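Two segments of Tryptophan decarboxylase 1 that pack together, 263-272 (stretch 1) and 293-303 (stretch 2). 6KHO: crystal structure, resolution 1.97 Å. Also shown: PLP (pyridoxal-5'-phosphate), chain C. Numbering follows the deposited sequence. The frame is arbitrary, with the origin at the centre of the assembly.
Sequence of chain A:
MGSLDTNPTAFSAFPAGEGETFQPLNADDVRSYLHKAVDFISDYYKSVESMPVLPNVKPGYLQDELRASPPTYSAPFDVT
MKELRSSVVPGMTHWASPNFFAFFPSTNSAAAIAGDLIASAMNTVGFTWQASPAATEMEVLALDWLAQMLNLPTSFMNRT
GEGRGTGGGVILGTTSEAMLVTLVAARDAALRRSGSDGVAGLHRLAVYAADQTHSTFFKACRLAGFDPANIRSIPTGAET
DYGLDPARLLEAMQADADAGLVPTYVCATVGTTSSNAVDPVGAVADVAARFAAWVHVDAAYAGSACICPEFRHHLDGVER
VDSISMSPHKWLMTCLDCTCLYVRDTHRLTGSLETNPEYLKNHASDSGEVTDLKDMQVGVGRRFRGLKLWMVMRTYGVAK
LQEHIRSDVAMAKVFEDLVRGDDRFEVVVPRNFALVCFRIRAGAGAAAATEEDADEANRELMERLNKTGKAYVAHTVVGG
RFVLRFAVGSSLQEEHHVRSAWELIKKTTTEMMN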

ATOM      1  N   PRO A 263      12.930  19.929 -19.612  1.00 35.69           N
ATOM      2  CA  PRO A 263      13.163  18.509 -19.324  1.00 32.98           C
ATOM      3  C   PRO A 263      13.328  18.307 -17.828  1.00 36.47           C
ATOM      4  O   PRO A 263      14.155  18.958 -17.185  1.00 31.44           O
ATOM      5  N   THR A 264      12.534  17.391 -17.283  1.00 31.45           N
ATOM      6  CA  THR A 264      12.291  17.345 -15.849  1.00 32.71           C
ATOM      7  C   THR A 264      12.730  16.045 -15.188  1.00 30.48           C
ATOM      8  O   THR A 264      13.210  16.086 -14.051  1.00 30.13           O
ATOM      9  N   TYR A 265      12.646  14.911 -15.883  1.00 29.39           N
ATOM     10  CA  TYR A 265      12.747  13.605 -15.234  1.00 29.56           C
ATOM     11  C   TYR A 265      12.973  12.550 -16.304  1.00 27.51           C
ATOM     12  O   TYR A 265      12.315  12.574 -17.349  1.00 31.20           O
ATOM     13  N   VAL A 266      13.914  11.644 -16.046  1.00 26.68           N
ATOM     14  CA  VAL A 266      14.191  10.504 -16.917  1.00 29.13           C
ATOM     15  C   VAL A 266      14.090   9.221 -16.090  1.00 30.56           C
ATOM     16  O   VAL A 266      14.658   9.138 -14.999  1.00 27.69           O
ATOM     17  N   CYS A 267      13.398   8.209 -16.619  1.00 31.13           N
ATOM     18  CA  CYS A 267      13.374   6.883 -16.006  1.00 30.09           C
ATOM     19  C   CYS A 267      14.239   5.930 -16.817  1.00 32.17           C
ATOM     20  O   CYS A 267      13.984   5.715 -18.004  1.00 35.90           O
ATOM     21  N   ALA A 268      15.263   5.370 -16.186  1.00 31.09           N
ATOM     22  CA  ALA A 268      16.068   4.304 -16.768  1.00 31.64           C
ATOM     23  C   ALA A 268      15.693   2.988 -16.103  1.00 35.20           C
ATOM     24  O   ALA A 268      15.492   2.943 -14.885  1.00 35.23           O
ATOM     25  N   THR A 269      15.586   1.919 -16.889  1.00 34.14           N
ATOM     26  CA  THR A 269      15.189   0.617 -16.362  1.00 32.52           C
ATOM     27  C   THR A 269      16.330  -0.381 -16.493  1.00 34.68           C
ATOM     28  O   THR A 269      16.905  -0.537 -17.579  1.00 35.08           O
ATOM     29  N   VAL A 270      16.646  -1.061 -15.393  1.00 30.49           N
ATOM     30  CA  VAL A 270      17.569  -2.190 -15.395  1.00 30.46           C
ATOM     31  C   VAL A 270      16.722  -3.451 -15.246  1.00 35.23           C
ATOM     32  O   VAL A 270      16.255  -3.778 -14.145  1.00 32.40           O
ATOM     33  N   GLY A 271      16.522  -4.170 -16.354  1.00 33.99           N
ATOM     34  CA  GLY A 271      15.698  -5.367 -16.343  1.00 30.36           C
ATOM     35  C   GLY A 271      14.256  -5.097 -16.739  1.00 32.96           C
ATOM     36  O   GLY A 271      13.339  -5.230 -15.921  1.00 32.48           O
ATOM     37  N   THR A 272      14.031  -4.737 -17.997  1.00 32.28           N
ATOM     38  CA  THR A 272      12.684  -4.373 -18.417  1.00 31.37           C
ATOM     39  C   THR A 272      11.751  -5.579 -18.341  1.00 33.15           C
ATOM     40  O   THR A 272      12.175  -6.732 -18.402  1.00 30.59           O
ATOM     41  N   ALA A 293      18.015  17.302 -15.099  1.00 28.74           N
ATOM     42  CA  ALA A 293      16.797  16.521 -14.950  1.00 31.63           C
ATOM     43  C   ALA A 293      17.000  15.432 -13.898  1.00 28.56           C
ATOM     44  O   ALA A 293      18.099  14.895 -13.736  1.00 28.99           O
ATOM     45  N   TRP A 294      15.922  15.110 -13.178  1.00 29.58           N
ATOM     46  CA  TRP A 294      15.950  13.996 -12.234  1.00 26.89           C
ATOM     47  C   TRP A 294      16.108  12.677 -12.984  1.00 30.23           C
ATOM     48  O   TRP A 294      15.473  12.460 -14.022  1.00 30.95           O
ATOM     49  N   VAL A 295      16.968  11.799 -12.473  1.00 25.54           N
ATOM     50  CA  VAL A 295      17.130  10.461 -13.032  1.00 27.83           C
ATOM     51  C   VAL A 295      16.732   9.431 -11.979  1.00 27.90           C
ATOM     52  O   VAL A 295      17.362   9.344 -10.920  1.00 29.98           O
ATOM     53  N   HIS A 296      15.712   8.639 -12.281  1.00 28.37           N
ATOM     54  CA  HIS A 296      15.326   7.500 -11.452  1.00 26.45           C
ATOM     55  C   HIS A 296      15.646   6.200 -12.183  1.00 28.39           C
ATOM     56  O   HIS A 296      15.413   6.086 -13.392  1.00 29.54           O
ATOM     57  N   VAL A 297      16.216   5.233 -11.460  1.00 28.81           N
ATOM     58  CA  VAL A 297      16.477   3.897 -11.990  1.00 27.08           C
ATOM     59  C   VAL A 297      15.407   2.941 -11.451  1.00 31.77           C
ATOM     60  O   VAL A 297      15.269   2.766 -10.232  1.00 28.30           O
ATOM     61  N   ASP A 298      14.649   2.321 -12.360  1.00 30.48           N
ATOM     62  CA  ASP A 298      13.680   1.273 -12.017  1.00 29.54           C
ATOM     63  C   ASP A 298      14.363  -0.074 -12.192  1.00 32.77           C
ATOM     64  O   ASP A 298      14.616  -0.501 -13.326  1.00 30.69           O
ATOM     65  N   ALA A 299      14.677  -0.736 -11.075  1.00 28.28           N
ATOM     66  CA  ALA A 299      15.278  -2.066 -11.094  1.00 28.36           C
ATOM     67  C   ALA A 299      14.414  -3.053 -10.324  1.00 29.14           C
ATOM     68  O   ALA A 299      14.917  -3.882  -9.570  1.00 28.32           O
ATOM     69  N   ALA A 300      13.100  -2.968 -10.540  1.00 29.99           N
ATOM     70  CA  ALA A 300      12.124  -3.673  -9.711  1.00 27.42           C
ATOM     71  C   ALA A 300      12.435  -5.156  -9.589  1.00 31.58           C
ATOM     72  O   ALA A 300      12.365  -5.728  -8.494  1.00 29.13           O
ATOM     73  N   TYR A 301      12.771  -5.797 -10.706  1.00 30.54           N
ATOM     74  CA  TYR A 301      13.076  -7.224 -10.745  1.00 30.80           C
ATOM     75  C   TYR A 301      14.571  -7.491 -10.616  1.00 30.06           C
ATOM     76  O   TYR A 301      15.016  -8.161  -9.681  1.00 29.72           O
ATOM     77  N   ALA A 302      15.358  -6.965 -11.548  1.00 29.64           N
ATOM     78  CA  ALA A 302      16.758  -7.343 -11.642  1.00 30.00           C
ATOM     79  C   ALA A 302      17.628  -6.718 -10.558  1.00 29.02           C
ATOM     80  O   ALA A 302      18.763  -7.157 -10.383  1.00 29.15           O
ATOM     81  N   GLY A 303      17.137  -5.706  -9.839  1.00 31.49           N
ATOM     82  CA  GLY A 303      17.904  -5.168  -8.727  1.00 28.91           C
ATOM     83  C   GLY A 303      18.375  -6.231  -7.750  1.00 30.97           C
ATOM     84  O   GLY A 303      19.504  -6.173  -7.255  1.00 31.34           O
TER

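The contact reaches the cofactor: Asp-298, paired with Thr-269 across the two parallel strands, places OD2 2.8 Å from N1 of PLP, as expected where an aspartate faces the pyridine nitrogen of this coenzyme. Its side chain (chi1 t) is held from two more directions. OD1 accepts a hydrogen bond from the Ala-300 N atom (3.1 Å), while OD2 accepts one from water 1 (2.7 Å), which also lies 2.9 Å from Thr-269 OG1 and so joins the paired residues through their polar ends.

Backbone hydrogen bonds, from Trp-294 N to Thr-264 O (3.0 Å) through Val-270 N to Asp-298 O (3.0 Å), fix the register, and the extended strands send successive pairs of side chains to alternate faces of the sheet. One face carries Tyr-265, Trp-294, Cys-267, His-296, Thr-269 and Asp-298. Tyr-265 and Trp-294, both t, lie with the tyrosine ring and the indole five-membered ring nearly parallel but slid apart, their centroids 5.0 Å apart and Tyr-265 CE2 3.6 Å from Trp-294 CD1. The tyrosine reaches along the sheet, bringing OH to 3.1 Å from His-296 CB; its hydroxyl and both imidazole nitrogens find hydrogen-bond partners elsewhere in the structure. Cys-267 SG sits at the edge of the His-296 ring, 4.4 Å from CD2, and 4.0 Å from Asp-298 CB.

The other face is aliphatic, with Val-266 and Ala-268 beside Val-295 and Val-297; all three valines are t. Beyond the strand, Val-270 (t) continues the apolar packing, with CG2 3.9 Å from Val-297 CG1 and CB 4.2 Å from Ala-299 CB. Gly-271 leaves room for Ala-302, whose CB would lie 2.7 Å from an ideal CB on the glycine. Water 2 closes this end, donating to Val-270 O and Gly-271 O (both 2.8 Å) and accepting from Ala-302 N (2.9 Å).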

ATOM      1  CB  PRO A 263      14.455  18.191 -20.086  1.00 33.17           C
ATOM      2  CG  PRO A 263      14.577  19.295 -21.100  1.00 32.70           C
ATOM      3  CD  PRO A 263      13.996  20.502 -20.453  1.00 34.03           C
ATOM      4  CB  THR A 264      10.797  17.602 -15.575  1.00 32.41           C
ATOM      5  OG1 THR A 264      10.471  18.958 -15.933  1.00 33.20           O
ATOM      6  CG2 THR A 264      10.432  17.363 -14.105  1.00 32.43           C
ATOM      7  CB  TYR A 265      11.467  13.325 -14.439  1.00 25.31           C
ATOM      8  CG  TYR A 265      11.386  12.043 -13.609  1.00 25.05           C
ATOM      9  CD1 TYR A 265      11.296  10.792 -14.204  1.00 26.75           C
ATOM     10  CD2 TYR A 265      11.310  12.116 -12.219  1.00 25.78           C
ATOM     11  CE1 TYR A 265      11.174   9.628 -13.411  1.00 28.06           C
ATOM     12  CE2 TYR A 265      11.184  10.970 -11.424  1.00 26.31           C
ATOM     13  CZ  TYR A 265      11.122   9.736 -12.023  1.00 28.12           C
ATOM     14  OH  TYR A 265      10.958   8.616 -11.218  1.00 29.57           O
ATOM     15  CB  VAL A 266      15.592  10.602 -17.561  1.00 29.21           C
ATOM     16  CG1 VAL A 266      15.849   9.410 -18.454  1.00 32.18           C
ATOM     17  CG2 VAL A 266      15.770  11.924 -18.353  1.00 31.10           C
ATOM     18  CB  CYS A 267      11.948   6.336 -15.902  1.00 31.19           C
ATOM     19  SG  CYS A 267      11.842   4.779 -14.924  1.00 34.09           S
ATOM     20  CB  ALA A 268      17.562   4.566 -16.577  1.00 33.17           C
ATOM     21  CB  THR A 269      13.944   0.076 -17.079  1.00 32.29           C
ATOM     22  OG1 THR A 269      12.858   0.988 -16.901  1.00 32.78           O
ATOM     23  CG2 THR A 269      13.529  -1.301 -16.493  1.00 34.08           C
ATOM     24  CB  VAL A 270      18.622  -2.077 -14.289  1.00 32.89           C
ATOM     25  CG1 VAL A 270      19.517  -3.318 -14.281  1.00 31.44           C
ATOM     26  CG2 VAL A 270      19.453  -0.815 -14.488  1.00 34.25           C
ATOM     27  CB  THR A 272      12.671  -3.838 -19.852  1.00 34.43           C
ATOM     28  OG1 THR A 272      13.127  -4.865 -20.737  1.00 33.18           O
ATOM     29  CG2 THR A 272      13.544  -2.583 -19.998  1.00 33.83           C
ATOM     30  CB  ALA A 293      16.399  15.898 -16.289  1.00 30.51           C
ATOM     31  CB  TRP A 294      14.653  13.984 -11.426  1.00 27.35           C
ATOM     32  CG  TRP A 294      14.602  13.065 -10.254  1.00 30.06           C
ATOM     33  CD1 TRP A 294      14.528  11.698 -10.270  1.00 28.54           C
ATOM     34  CD2 TRP A 294      14.538  13.457  -8.881  1.00 30.56           C
ATOM     35  NE1 TRP A 294      14.466  11.216  -8.978  1.00 29.34           N
ATOM     36  CE2 TRP A 294      14.461  12.276  -8.111  1.00 28.64           C
ATOM     37  CE3 TRP A 294      14.554  14.696  -8.226  1.00 31.45           C
ATOM     38  CZ2 TRP A 294      14.411  12.297  -6.710  1.00 28.23           C
ATOM     39  CZ3 TRP A 294      14.488  14.713  -6.835  1.00 30.94           C
ATOM     40  CH2 TRP A 294      14.410  13.523  -6.097  1.00 26.60           C
ATOM     41  CB  VAL A 295      18.560  10.192 -13.509  1.00 27.90           C
ATOM     42  CG1 VAL A 295      18.652   8.767 -14.025  1.00 29.66           C
ATOM     43  CG2 VAL A 295      18.937  11.173 -14.629  1.00 30.68           C
ATOM     44  CB  HIS A 296      13.840   7.553 -11.109  1.00 29.29           C
ATOM     45  CG  HIS A 296      13.381   6.390 -10.282  1.00 28.38           C
ATOM     46  ND1 HIS A 296      13.596   6.320  -8.924  1.00 27.70           N
ATOM     47  CD2 HIS A 296      12.751   5.242 -10.625  1.00 29.04           C
ATOM     48  CE1 HIS A 296      13.098   5.184  -8.460  1.00 31.15           C
ATOM     49  NE2 HIS A 296      12.583   4.510  -9.475  1.00 27.97           N
ATOM     50  CB  VAL A 297      17.889   3.414 -11.624  1.00 27.75           C
ATOM     51  CG1 VAL A 297      18.080   1.952 -12.047  1.00 30.16           C
ATOM     52  CG2 VAL A 297      18.954   4.324 -12.256  1.00 28.95           C
ATOM     53  CB  ASP A 298      12.441   1.361 -12.911  1.00 30.98           C
ATOM     54  CG  ASP A 298      11.448   0.197 -12.686  1.00 34.85           C
ATOM     55  OD1 ASP A 298      11.573  -0.559 -11.694  1.00 32.18           O
ATOM     56  OD2 ASP A 298      10.517   0.051 -13.509  1.00 37.10           O
ATOM     57  CB  ALA A 299      16.694  -2.047 -10.531  1.00 28.00           C
ATOM     58  CB  ALA A 300      10.721  -3.478 -10.294  1.00 31.20           C
ATOM     59  CB  TYR A 301      12.548  -7.820 -12.057  1.00 30.95           C
ATOM     60  CG  TYR A 301      13.106  -9.183 -12.412  1.00 32.96           C
ATOM     61  CD1 TYR A 301      12.700 -10.333 -11.722  1.00 30.49           C
ATOM     62  CD2 TYR A 301      14.013  -9.324 -13.452  1.00 32.38           C
ATOM     63  CE1 TYR A 301      13.203 -11.582 -12.061  1.00 32.50           C
ATOM     64  CE2 TYR A 301      14.524 -10.556 -13.791  1.00 31.74           C
ATOM     65  CZ  TYR A 301      14.113 -11.683 -13.103  1.00 36.63           C
ATOM     66  OH  TYR A 301      14.631 -12.906 -13.457  1.00 36.44           O
ATOM     67  CB  ALA A 302      17.300  -6.976 -13.019  1.00 33.14           C
TER
HETATM   68  N1  PLP C 601       8.765  -2.055 -13.220  1.00 37.10           N
HETATM   69  C2  PLP C 601       9.410  -3.242 -13.503  1.00 35.48           C
HETATM   70  C2A PLP C 601      10.697  -3.273 -14.267  1.00 32.79           C
HETATM   71  C3  PLP C 601       8.858  -4.441 -13.078  1.00 39.65           C
HETATM   72  O3  PLP C 601       9.501  -5.617 -13.357  1.00 42.08           O
HETATM   73  C4  PLP C 601       7.669  -4.449 -12.357  1.00 42.48           C
HETATM   74  C4A PLP C 601       7.274  -5.672 -11.580  1.00 39.02           C
HETATM   75  C5  PLP C 601       7.021  -3.255 -12.075  1.00 39.98           C
HETATM   76  C6  PLP C 601       7.574  -2.055 -12.514  1.00 39.06           C
HETATM   77  C5A PLP C 601       5.720  -3.324 -11.303  1.00 41.12           C
HETATM   78  O4P PLP C 601       5.288  -2.077 -10.811  1.00 40.92           O
HETATM   79  P   PLP C 601       4.304  -1.984  -9.520  1.00 42.61           P
HETATM   80  O1P PLP C 601       3.130  -2.911  -9.680  1.00 48.93           O
HETATM   81  O2P PLP C 601       3.868  -0.545  -9.407  1.00 41.05           O
HETATM   82  O3P PLP C 601       5.021  -2.401  -8.248  1.00 35.88           O
HETATM   83  O   HOH W   1      10.284  -0.104 -16.201  1.00 33.25           O
HETATM   84  O   HOH W   2      13.928  -4.982 -13.193  1.00 31.24           O